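Local coordinates for uncharacterized protein RUMGNA_01417 (Ruminococcus gnavus, PDB 3NRL) that is of unknown function but belongs to the DUF5348 family and folds as a small, all-beta protein that pairs with a second copy of itself, at residues R5-Y18 / L61-M73. Residues are numbered along the deposited sequence; the frame is centred on the assembly and turned at random.
Sequences REGTLFYDTETGRY and LNVSRLDGLRVRM. With SO4 (sulfate ion), chain C.
Gly7 and Val71 form the hydrogen-bonded pair at the heart of an antiparallel ladder that joins the first strand of this all-beta domain, 6-12, to its last, 70-72. Their two backbone bonds, Gly7 N to Val71 O and Val71 N to Gly7 O, are each 2.8 Å long. The ladder runs on into the type II turn 66-69, where Leu9 N donates to Leu69 O almost straight (178° at the hydrogen) and Gly68 N returns a bond to Leu9 O.

Apolar contacts gather on the face carrying Leu9 and Val71. Leu9 CB meets Val71 CG1 at 3.9 Å, and its CD2 reaches Leu66 CB and Leu69 CD1. Leu66 also packs against one face of the Tyr18 ring, its CD2 sitting 4.0 Å from the ring centroid in a CH-pi contact, while Tyr11 CB lies over the opposite face. Asp67 OD1 comes to the edge of that ring, 3.1 Å from Tyr18 OH, and accepts a hydrogen bond from a water that Tyr11 N in turn holds. A leucine in place of Tyr18 would probably leave Asp67 OD1 without its phenolic neighbour and Leu66 CD2 without a ring face to rest on.

Thr8 OG1 and Gly68 O each bond the other's counterpart in the second subunit, so the turn also serves the dimer.

At the ends of the modelled chain Arg5 and Arg72 stack despite like charge, guanidinium planes 26° apart; Arg72 also salt-bridges Asp38, which probably eases the repulsion. Bends at chi2 and chi3 fold Arg5 back toward Met73, where its NH1 bonds Met73 O at 2.9 Å from above the carbonyl plane.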
ATOM      1  N   ARG A   5       3.740  11.793  -9.061  1.00 35.71           N
ATOM      2  CA  ARG A   5       3.424  10.853 -10.172  1.00 38.50           C
ATOM      3  C   ARG A   5       3.112   9.442  -9.677  1.00 31.56           C
ATOM      4  O   ARG A   5       1.956   9.034  -9.677  1.00 25.83           O
ATOM      5  CB  ARG A   5       4.580  10.808 -11.178  1.00 39.65           C
ATOM      6  CG  ARG A   5       4.589  11.964 -12.163  1.00 44.91           C
ATOM      7  CD  ARG A   5       3.497  11.801 -13.214  1.00 50.35           C
ATOM      8  NE  ARG A   5       3.869  10.843 -14.254  1.00 57.11           N
ATOM      9  CZ  ARG A   5       3.037  10.386 -15.187  1.00 58.98           C
ATOM     10  NH1 ARG A   5       1.773  10.791 -15.218  1.00 56.07           N
ATOM     11  NH2 ARG A   5       3.472   9.534 -16.105  1.00 57.49           N
ATOM     12  N   GLU A   6       4.135   8.706  -9.252  1.00 29.19           N
ATOM     13  CA  GLU A   6       3.933   7.339  -8.780  1.00 23.66           C
ATOM     14  C   GLU A   6       3.816   7.206  -7.266  1.00 25.24           C
ATOM     15  O   GLU A   6       4.509   7.883  -6.506  1.00 23.60           O
ATOM     16  CB  GLU A   6       5.049   6.433  -9.298  1.00 29.00           C
ATOM     17  CG  GLU A   6       4.966   6.180 -10.789  1.00 43.39           C
ATOM     18  CD  GLU A   6       6.152   5.411 -11.320  1.00 48.75           C
ATOM     19  OE1 GLU A   6       6.468   4.339 -10.763  1.00 56.90           O
ATOM     20  OE2 GLU A   6       6.767   5.880 -12.300  1.00 60.84           O
ATOM     21  N   GLY A   7       2.919   6.323  -6.840  1.00 21.26           N
ATOM     22  CA  GLY A   7       2.708   6.105  -5.422  1.00 22.37           C
ATOM     23  C   GLY A   7       2.055   4.761  -5.158  1.00 22.19           C
ATOM     24  O   GLY A   7       1.902   3.940  -6.061  1.00 17.42           O
ATOM     25  N   THR A   8       1.664   4.539  -3.913  1.00 19.26           N
ATOM     26  CA  THR A   8       1.026   3.291  -3.531  1.00 13.91           C
ATOM     27  C   THR A   8      -0.342   3.587  -2.946  1.00 16.53           C
ATOM     28  O   THR A   8      -0.498   4.506  -2.139  1.00 17.31           O
ATOM     29  CB  THR A   8       1.861   2.546  -2.486  1.00 20.79           C
ATOM     30  OG1 THR A   8       2.086   3.406  -1.364  1.00 42.83           O
ATOM     31  CG2 THR A   8       3.191   2.141  -3.070  1.00 16.22           C
ATOM     32  N   LEU A   9      -1.325   2.801  -3.364  1.00 18.30           N
ATOM     33  CA  LEU A   9      -2.708   2.951  -2.925  1.00 13.98           C
ATOM     34  C   LEU A   9      -2.953   2.198  -1.620  1.00 17.26           C
ATOM     35  O   LEU A   9      -2.518   1.052  -1.459  1.00 17.99           O
ATOM     36  CB  LEU A   9      -3.638   2.426  -4.029  1.00 12.31           C
ATOM     37  CG  LEU A   9      -5.146   2.648  -3.924  1.00 20.17           C
ATOM     38  CD1 LEU A   9      -5.475   4.140  -4.012  1.00 17.74           C
ATOM     39  CD2 LEU A   9      -5.837   1.886  -5.043  1.00 15.01           C
ATOM     40  N   PHE A  10      -3.646   2.842  -0.681  1.00 17.95           N
ATOM     41  CA  PHE A  10      -3.933   2.213   0.603  1.00 19.39           C
ATOM     42  C   PHE A  10      -5.189   2.798   1.240  1.00 15.84           C
ATOM     43  O   PHE A  10      -5.604   3.914   0.918  1.00 21.90           O
ATOM     44  CB  PHE A  10      -2.730   2.371   1.549  1.00 21.21           C
ATOM     45  CG  PHE A  10      -2.609   3.738   2.161  1.00 22.79           C
ATOM     46  CD1 PHE A  10      -3.247   4.034   3.366  1.00 23.98           C
ATOM     47  CD2 PHE A  10      -1.878   4.737   1.527  1.00 23.79           C
ATOM     48  CE1 PHE A  10      -3.160   5.308   3.931  1.00 28.95           C
ATOM     49  CE2 PHE A  10      -1.784   6.016   2.081  1.00 30.76           C
ATOM     50  CZ  PHE A  10      -2.426   6.301   3.284  1.00 21.55           C
ATOM     51  N   TYR A  11      -5.801   2.038   2.140  1.00 26.51           N
ATOM     52  CA  TYR A  11      -7.015   2.495   2.805  1.00 26.31           C
ATOM     53  C   TYR A  11      -6.692   3.177   4.128  1.00 27.15           C
ATOM     54  O   TYR A  11      -5.965   2.632   4.960  1.00 27.86           O
ATOM     55  CB  TYR A  11      -7.967   1.321   3.055  1.00 35.02           C
ATOM     56  CG  TYR A  11      -9.291   1.741   3.659  1.00 31.45           C
ATOM     57  CD1 TYR A  11     -10.176   2.555   2.950  1.00 31.49           C
ATOM     58  CD2 TYR A  11      -9.649   1.344   4.950  1.00 39.96           C
ATOM     59  CE1 TYR A  11     -11.387   2.969   3.513  1.00 31.77           C
ATOM     60  CE2 TYR A  11     -10.856   1.748   5.520  1.00 37.81           C
ATOM     61  CZ  TYR A  11     -11.719   2.561   4.797  1.00 43.78           C
ATOM     62  OH  TYR A  11     -12.906   2.968   5.357  1.00 48.21           O
ATOM     63  N   ASP A  12      -7.239   4.372   4.317  1.00 31.64           N
ATOM     64  CA  ASP A  12      -7.015   5.128   5.543  1.00 34.24           C
ATOM     65  C   ASP A  12      -8.198   4.946   6.492  1.00 38.54           C
ATOM     66  O   ASP A  12      -9.309   5.368   6.188  1.00 39.93           O
ATOM     67  CB  ASP A  12      -6.842   6.609   5.223  1.00 30.02           C
ATOM     68  CG  ASP A  12      -6.476   7.424   6.447  1.00 40.28           C
ATOM     69  OD1 ASP A  12      -7.220   7.361   7.445  1.00 38.86           O
ATOM     70  OD2 ASP A  12      -5.446   8.125   6.410  1.00 45.93           O
ATOM     71  N   THR A  13      -7.954   4.325   7.641  1.00 45.16           N
ATOM     72  CA  THR A  13      -9.010   4.081   8.618  1.00 53.87           C
ATOM     73  C   THR A  13      -9.729   5.335   9.116  1.00 58.43           C
ATOM     74  O   THR A  13     -10.950   5.434   9.003  1.00 63.60           O
ATOM     75  CB  THR A  13      -8.467   3.310   9.834  1.00 55.10           C
ATOM     76  OG1 THR A  13      -7.988   2.029   9.405  1.00 50.59           O
ATOM     77  CG2 THR A  13      -9.563   3.113  10.875  1.00 58.35           C
ATOM     78  N   GLU A  14      -8.984   6.287   9.673  1.00 66.55           N
ATOM     79  CA  GLU A  14      -9.591   7.518  10.180  1.00 71.20           C
ATOM     80  C   GLU A  14     -10.028   8.467   9.071  1.00 71.39           C
ATOM     81  O   GLU A  14      -9.834   9.677   9.153  1.00 75.48           O
ATOM     82  CB  GLU A  14      -8.639   8.239  11.137  1.00 74.25           C
ATOM     83  CG  GLU A  14      -8.900   7.919  12.600  1.00 80.27           C
ATOM     84  CD  GLU A  14     -10.328   8.238  13.014  1.00 84.82           C
ATOM     85  OE1 GLU A  14     -10.715   9.425  12.965  1.00 85.79           O
ATOM     86  OE2 GLU A  14     -11.067   7.300  13.381  1.00 88.32           O
ATOM     87  N   THR A  15     -10.631   7.880   8.043  1.00 67.60           N
ATOM     88  CA  THR A  15     -11.149   8.567   6.864  1.00 64.95           C
ATOM     89  C   THR A  15     -11.468   7.442   5.898  1.00 61.26           C
ATOM     90  O   THR A  15     -10.604   7.025   5.131  1.00 65.48           O
ATOM     91  CB  THR A  15     -10.108   9.500   6.192  1.00 65.43           C
ATOM     92  OG1 THR A  15      -8.795   8.960   6.366  1.00 66.87           O
ATOM     93  CG2 THR A  15     -10.181  10.905   6.767  1.00 64.70           C
ATOM     94  N   GLY A  16     -12.701   6.945   5.961  1.00 54.33           N
ATOM     95  CA  GLY A  16     -13.129   5.849   5.106  1.00 52.27           C
ATOM     96  C   GLY A  16     -12.838   6.016   3.628  1.00 44.83           C
ATOM     97  O   GLY A  16     -13.666   5.679   2.784  1.00 51.06           O
ATOM     98  N   ARG A  17     -11.654   6.526   3.318  1.00 41.94           N
ATOM     99  CA  ARG A  17     -11.232   6.747   1.947  1.00 35.85           C
ATOM    100  C   ARG A  17      -9.887   6.093   1.680  1.00 35.66           C
ATOM    101  O   ARG A  17      -9.105   5.831   2.599  1.00 29.60           O
ATOM    102  CB  ARG A  17     -11.082   8.241   1.663  1.00 38.58           C
ATOM    103  CG  ARG A  17     -12.334   9.069   1.821  1.00 47.86           C
ATOM    104  CD  ARG A  17     -12.004  10.540   1.615  1.00 44.56           C
ATOM    105  NE  ARG A  17     -13.189  11.388   1.656  1.00 49.78           N
ATOM    106  CZ  ARG A  17     -14.141  11.384   0.729  1.00 53.74           C
ATOM    107  NH1 ARG A  17     -14.049  10.575  -0.317  1.00 42.82           N
ATOM    108  NH2 ARG A  17     -15.184  12.191   0.849  1.00 53.79           N
ATOM    109  N   TYR A  18      -9.631   5.835   0.405  1.00 33.20           N
ATOM    110  CA  TYR A  18      -8.360   5.273  -0.013  1.00 30.25           C
ATOM    111  C   TYR A  18      -7.477   6.488  -0.229  1.00 26.15           C
ATOM    112  O   TYR A  18      -7.975   7.586  -0.490  1.00 26.85           O
ATOM    113  CB  TYR A  18      -8.525   4.479  -1.315  1.00 22.61           C
ATOM    114  CG  TYR A  18      -8.782   3.014  -1.060  1.00 27.48           C
ATOM    115  CD1 TYR A  18      -7.724   2.135  -0.822  1.00 18.75           C
ATOM    116  CD2 TYR A  18     -10.081   2.525  -0.952  1.00 22.13           C
ATOM    117  CE1 TYR A  18      -7.956   0.805  -0.475  1.00 23.78           C
ATOM    118  CE2 TYR A  18     -10.324   1.204  -0.603  1.00 22.87           C
ATOM    119  CZ  TYR A  18      -9.262   0.350  -0.365  1.00 24.82           C
ATOM    120  OH  TYR A  18      -9.509  -0.954  -0.006  1.00 26.16           O
ATOM    121  N   LEU A  61     -10.507  -2.107 -14.170  1.00 24.42           N
ATOM    122  CA  LEU A  61      -9.604  -3.198 -13.855  1.00 25.26           C
ATOM    123  C   LEU A  61     -10.198  -4.094 -12.778  1.00 22.97           C
ATOM    124  O   LEU A  61     -10.671  -3.616 -11.748  1.00 23.90           O
ATOM    125  CB  LEU A  61      -8.257  -2.631 -13.384  1.00 20.68           C
ATOM    126  CG  LEU A  61      -7.136  -3.597 -12.993  1.00 26.28           C
ATOM    127  CD1 LEU A  61      -6.722  -4.454 -14.179  1.00 23.69           C
ATOM    128  CD2 LEU A  61      -5.949  -2.791 -12.486  1.00 31.30           C
ATOM    129  N   ASN A  62     -10.182  -5.398 -13.024  1.00 20.37           N
ATOM    130  CA  ASN A  62     -10.703  -6.340 -12.050  1.00 24.51           C
ATOM    131  C   ASN A  62      -9.569  -6.751 -11.112  1.00 23.76           C
ATOM    132  O   ASN A  62      -8.569  -7.333 -11.542  1.00 21.65           O
ATOM    133  CB  ASN A  62     -11.280  -7.567 -12.759  1.00 34.83           C
ATOM    134  CG  ASN A  62     -12.584  -7.266 -13.480  1.00 41.25           C
ATOM    135  OD1 ASN A  62     -12.897  -7.876 -14.501  1.00 44.10           O
ATOM    136  ND2 ASN A  62     -13.358  -6.328 -12.943  1.00 34.11           N
ATOM    137  N   VAL A  63      -9.720  -6.413  -9.834  1.00 18.41           N
ATOM    138  CA  VAL A  63      -8.724  -6.759  -8.825  1.00 25.58           C
ATOM    139  C   VAL A  63      -9.413  -7.355  -7.597  1.00 24.34           C
ATOM    140  O   VAL A  63     -10.574  -7.054  -7.323  1.00 22.97           O
ATOM    141  CB  VAL A  63      -7.917  -5.521  -8.384  1.00 21.91           C
ATOM    142  CG1 VAL A  63      -7.075  -5.007  -9.533  1.00 22.64           C
ATOM    143  CG2 VAL A  63      -8.863  -4.441  -7.901  1.00 21.01           C
ATOM    144  N   SER A  64      -8.694  -8.197  -6.861  1.00 18.98           N
ATOM    145  CA  SER A  64      -9.247  -8.831  -5.665  1.00 21.76           C
ATOM    146  C   SER A  64      -9.503  -7.792  -4.581  1.00 24.94           C
ATOM    147  O   SER A  64     -10.463  -7.897  -3.813  1.00 27.72           O
ATOM    148  CB  SER A  64      -8.277  -9.890  -5.135  1.00 21.56           C
ATOM    149  OG  SER A  64      -7.046  -9.300  -4.751  1.00 18.85           O
ATOM    150  N   ARG A  65      -8.626  -6.793  -4.528  1.00 19.34           N
ATOM    151  CA  ARG A  65      -8.721  -5.712  -3.559  1.00 17.43           C
ATOM    152  C   ARG A  65      -7.842  -4.558  -4.025  1.00 12.68           C
ATOM    153  O   ARG A  65      -6.927  -4.754  -4.825  1.00 15.41           O
ATOM    154  CB  ARG A  65      -8.270  -6.185  -2.175  1.00 21.75           C
ATOM    155  CG  ARG A  65      -6.787  -6.482  -2.049  1.00 25.99           C
ATOM    156  CD  ARG A  65      -6.394  -6.522  -0.578  1.00 39.16           C
ATOM    157  NE  ARG A  65      -6.461  -7.860  -0.003  1.00 41.30           N
ATOM    158  CZ  ARG A  65      -6.617  -8.111   1.294  1.00 28.46           C
ATOM    159  NH1 ARG A  65      -6.741  -7.115   2.165  1.00 28.06           N
ATOM    160  NH2 ARG A  65      -6.626  -9.363   1.724  1.00 33.45           N
ATOM    161  N   LEU A  66      -8.113  -3.363  -3.515  1.00 17.37           N
ATOM    162  CA  LEU A  66      -7.361  -2.168  -3.901  1.00 20.39           C
ATOM    163  C   LEU A  66      -6.074  -1.950  -3.103  1.00 17.32           C
ATOM    164  O   LEU A  66      -5.170  -1.242  -3.541  1.00 13.06           O
ATOM    165  CB  LEU A  66      -8.249  -0.923  -3.747  1.00 19.39           C
ATOM    166  CG  LEU A  66      -9.280  -0.605  -4.833  1.00 17.97           C
ATOM    167  CD1 LEU A  66     -10.221  -1.785  -5.015  1.00 20.08           C
ATOM    168  CD2 LEU A  66     -10.062   0.650  -4.452  1.00 23.33           C
ATOM    169  N   ASP A  67      -5.994  -2.565  -1.933  1.00 15.54           N
ATOM    170  CA  ASP A  67      -4.846  -2.391  -1.050  1.00 23.80           C
ATOM    171  C   ASP A  67      -3.480  -2.761  -1.607  1.00 20.06           C
ATOM    172  O   ASP A  67      -3.262  -3.884  -2.053  1.00 18.11           O
ATOM    173  CB  ASP A  67      -5.091  -3.176   0.234  1.00 22.50           C
ATOM    174  CG  ASP A  67      -6.528  -3.078   0.694  1.00 29.86           C
ATOM    175  OD1 ASP A  67      -6.904  -2.034   1.269  1.00 24.22           O
ATOM    176  OD2 ASP A  67      -7.283  -4.045   0.458  1.00 31.54           O
ATOM    177  N   GLY A  68      -2.558  -1.804  -1.559  1.00 18.93           N
ATOM    178  CA  GLY A  68      -1.204  -2.052  -2.010  1.00 18.42           C
ATOM    179  C   GLY A  68      -0.898  -1.911  -3.484  1.00 20.64           C
ATOM    180  O   GLY A  68       0.233  -2.142  -3.895  1.00 17.17           O
ATOM    181  N   LEU A  69      -1.884  -1.543  -4.292  1.00 14.78           N
ATOM    182  CA  LEU A  69      -1.637  -1.392  -5.721  1.00 16.92           C
ATOM    183  C   LEU A  69      -0.675  -0.237  -5.974  1.00 13.37           C
ATOM    184  O   LEU A  69      -0.664   0.744  -5.228  1.00 14.39           O
ATOM    185  CB  LEU A  69      -2.946  -1.108  -6.458  1.00 16.01           C
ATOM    186  CG  LEU A  69      -3.992  -2.218  -6.547  1.00 10.35           C
ATOM    187  CD1 LEU A  69      -5.273  -1.662  -7.156  1.00 11.93           C
ATOM    188  CD2 LEU A  69      -3.455  -3.367  -7.403  1.00  9.79           C
ATOM    189  N   ARG A  70       0.145  -0.354  -7.014  1.00 13.54           N
ATOM    190  CA  ARG A  70       1.053   0.733  -7.362  1.00 15.14           C
ATOM    191  C   ARG A  70       0.276   1.582  -8.345  1.00 18.66           C
ATOM    192  O   ARG A  70      -0.290   1.063  -9.309  1.00 17.76           O
ATOM    193  CB  ARG A  70       2.342   0.197  -7.996  1.00 17.01           C
ATOM    194  CG  ARG A  70       3.457   0.025  -6.975  1.00 36.95           C
ATOM    195  CD  ARG A  70       4.492  -1.000  -7.403  1.00 48.92           C
ATOM    196  NE  ARG A  70       5.590  -1.077  -6.441  1.00 60.98           N
ATOM    197  CZ  ARG A  70       6.417  -2.112  -6.322  1.00 61.76           C
ATOM    198  NH1 ARG A  70       6.276  -3.177  -7.103  1.00 58.06           N
ATOM    199  NH2 ARG A  70       7.387  -2.080  -5.421  1.00 47.68           N
ATOM    200  N   VAL A  71       0.220   2.882  -8.082  1.00 13.23           N
ATOM    201  CA  VAL A  71      -0.521   3.787  -8.936  1.00 14.97           C
ATOM    202  C   VAL A  71       0.322   4.957  -9.431  1.00 11.40           C
ATOM    203  O   VAL A  71       1.421   5.214  -8.935  1.00 17.08           O
ATOM    204  CB  VAL A  71      -1.769   4.342  -8.205  1.00 14.38           C
ATOM    205  CG1 VAL A  71      -2.656   3.192  -7.753  1.00 19.39           C
ATOM    206  CG2 VAL A  71      -1.349   5.188  -7.019  1.00 16.83           C
ATOM    207  N   ARG A  72      -0.227   5.660 -10.412  1.00 18.20           N
ATOM    208  CA  ARG A  72       0.422   6.803 -11.031  1.00 20.91           C
ATOM    209  C   ARG A  72      -0.637   7.829 -11.430  1.00 27.60           C
ATOM    210  O   ARG A  72      -1.728   7.465 -11.886  1.00 24.13           O
ATOM    211  CB  ARG A  72       1.187   6.346 -12.276  1.00 29.97           C
ATOM    212  CG  ARG A  72       1.324   7.408 -13.350  1.00 40.00           C
ATOM    213  CD  ARG A  72       0.915   6.868 -14.713  1.00 43.61           C
ATOM    214  NE  ARG A  72       2.062   6.575 -15.563  1.00 38.23           N
ATOM    215  CZ  ARG A  72       1.977   6.247 -16.847  1.00 35.25           C
ATOM    216  NH1 ARG A  72       0.792   6.162 -17.442  1.00 30.63           N
ATOM    217  NH2 ARG A  72       3.080   6.022 -17.548  1.00 33.02           N
HETATM  218  N   MSE A  73      -0.316   9.107 -11.254  1.00 28.69           N
HETATM  219  CA  MSE A  73      -1.235  10.180 -11.622  1.00 35.34           C
HETATM  220  C   MSE A  73      -0.548  11.144 -12.574  1.00 39.68           C
HETATM  221  O   MSE A  73       0.700  11.134 -12.596  1.00 36.20           O
HETATM  222  CB  MSE A  73      -1.686  10.945 -10.387  1.00 29.73           C
HETATM  223  CG  MSE A  73      -2.391  10.084  -9.366  1.00 52.87           C
HETATM  224 SE   MSE A  73      -3.285  11.147  -8.045  1.00 65.96          SE
HETATM  225  CE  MSE A  73      -4.934  11.459  -9.017  1.00 56.56           C
TER
HETATM  226  S   SO4 C  82     -17.072  11.524  -2.187  1.00 50.97           S
HETATM  227  O1  SO4 C  82     -15.858  10.703  -2.322  1.00 52.68           O
HETATM  228  O2  SO4 C  82     -17.223  11.957  -0.788  1.00 54.13           O
HETATM  229  O3  SO4 C  82     -16.965  12.707  -3.064  1.00 51.71           O
HETATM  230  O4  SO4 C  82     -18.248  10.724  -2.577  1.00 54.44           O
HETATM  231  O   HOH W   1      -4.823  -0.918   2.423  1.00 46.90           O
HETATM  232  O   HOH W   2     -10.417  -3.341  -1.746  1.00 19.99           O